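Probable LacI-family transcriptional regulator (Corynebacterium glutamicum ATCC 13032, PDB 3BIL) probably acts as a LacI-family transcription factor that binds cis-regulatory DNA. Local coordinates at the interface of chains A and B. Numbering follows the deposited sequence. Chains: chain A/B, Probable LacI-family transcriptional regulator.

The interface of chains A and B. Residues chain A 281, 284; chain B 254, 257-258.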
loop_
_atom_site.group_PDB
_atom_site.type_symbol
_atom_site.label_atom_id
_atom_site.label_comp_id
_atom_site.label_asym_id
_atom_site.label_seq_id
_atom_site.Cartn_x
_atom_site.Cartn_y
_atom_site.Cartn_z
ATOM N N LEU A 281 -5.452 -5.609 -5.978
ATOM C CA LEU A 281 -6.864 -5.868 -5.639
ATOM C C LEU A 281 -7.907 -5.293 -6.595
ATOM O O LEU A 281 -9.049 -5.765 -6.582
ATOM C CB LEU A 281 -7.199 -5.514 -4.180
ATOM C CG LEU A 281 -6.595 -6.430 -3.104
ATOM C CD1 LEU A 281 -6.917 -5.948 -1.671
ATOM C CD2 LEU A 281 -7.028 -7.892 -3.304
ATOM N N LEU A 284 -9.043 -8.058 -9.087
ATOM C CA LEU A 284 -9.654 -9.249 -8.472
ATOM C C LEU A 284 -11.040 -9.033 -7.835
ATOM O O LEU A 284 -11.529 -9.918 -7.125
ATOM C CB LEU A 284 -8.707 -9.891 -7.428
ATOM C CG LEU A 284 -7.214 -10.056 -7.730
ATOM C CD1 LEU A 284 -6.498 -10.367 -6.455
ATOM C CD2 LEU A 284 -6.905 -11.083 -8.819
ATOM N N ILE B 254 -4.036 -11.565 -0.027
ATOM C CA ILE B 254 -4.182 -11.274 -1.436
ATOM C C ILE B 254 -4.224 -12.559 -2.240
ATOM O O ILE B 254 -5.234 -12.818 -2.947
ATOM C CB ILE B 254 -3.206 -10.190 -1.989
ATOM C CG1 ILE B 254 -3.663 -8.820 -1.502
ATOM C CG2 ILE B 254 -3.259 -10.184 -3.507
ATOM C CD1 ILE B 254 -2.537 -7.714 -1.328
ATOM N N ILE B 257 -7.475 -14.261 -2.105
ATOM C CA ILE B 257 -8.522 -13.631 -2.941
ATOM C C ILE B 257 -8.364 -14.016 -4.396
ATOM O O ILE B 257 -9.357 -14.409 -5.061
ATOM C CB ILE B 257 -8.621 -12.066 -2.766
ATOM C CG1 ILE B 257 -9.118 -11.711 -1.351
ATOM C CG2 ILE B 257 -9.585 -11.492 -3.771
ATOM C CD1 ILE B 257 -8.824 -10.254 -0.903
ATOM N N GLU B 258 -7.127 -13.931 -4.886
ATOM C CA GLU B 258 -6.787 -14.327 -6.271
ATOM C C GLU B 258 -7.183 -15.785 -6.528
ATOM O O GLU B 258 -7.804 -16.118 -7.574
ATOM C CB GLU B 258 -5.304 -14.116 -6.505
ATOM C CG GLU B 258 -4.729 -14.423 -7.933
ATOM C CD GLU B 258 -3.182 -14.149 -8.015
ATOM O OE1 GLU B 258 -2.558 -14.554 -9.020
ATOM O OE2 GLU B 258 -2.576 -13.561 -7.053
#
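A:Leu284 rests against the CB and CG methylenes of B:Glu258, whose flat carboxylate takes neither leucine of chain A on its faces or edges. The setting is the periplasmic-binding-protein-like domain of a LacI-family regulator, where the short 3-10 helix 280-284 of chain A meets helix 250-262 of chain B. A:Leu284 sets CD1 3.9 Å from CB of B:Glu258, and its other methyl, CD2, 4.1 Å from CG of the same glutamate. The two side chains pass at a slant, and the glutamate's CG stands anti to its own backbone N (chi1 -178°), with the chain extended beyond it, which leads the carboxylate away from the leucine methyls. The example illustrates how the aliphatic part of an acidic residue can serve an interface: the methylenes of B:Glu258 extend the apolar surface of helix 250-262 beside the isoleucines. One turn along, A:Leu281 points its CD2 methyl between two isoleucines, 3.8 Å from CD1 of B:Ile257 and 3.9 Å from CG1 of B:Ile254. It runs nearly perpendicular to the former. In B:Ile257 the branches divide the work: CG1 lies anti to the carbonyl carbon (chi1 -67°), and the extended chi2 of 161° carries CD1 on to A:Leu281, whereas CG2 approaches CB of A:Leu284 at 4.1 Å. Two-fold symmetry repeats the arrangement with the chains exchanged, in keeping with the dimers common in this family, although the crystal alone does not prove that this pair forms in solution.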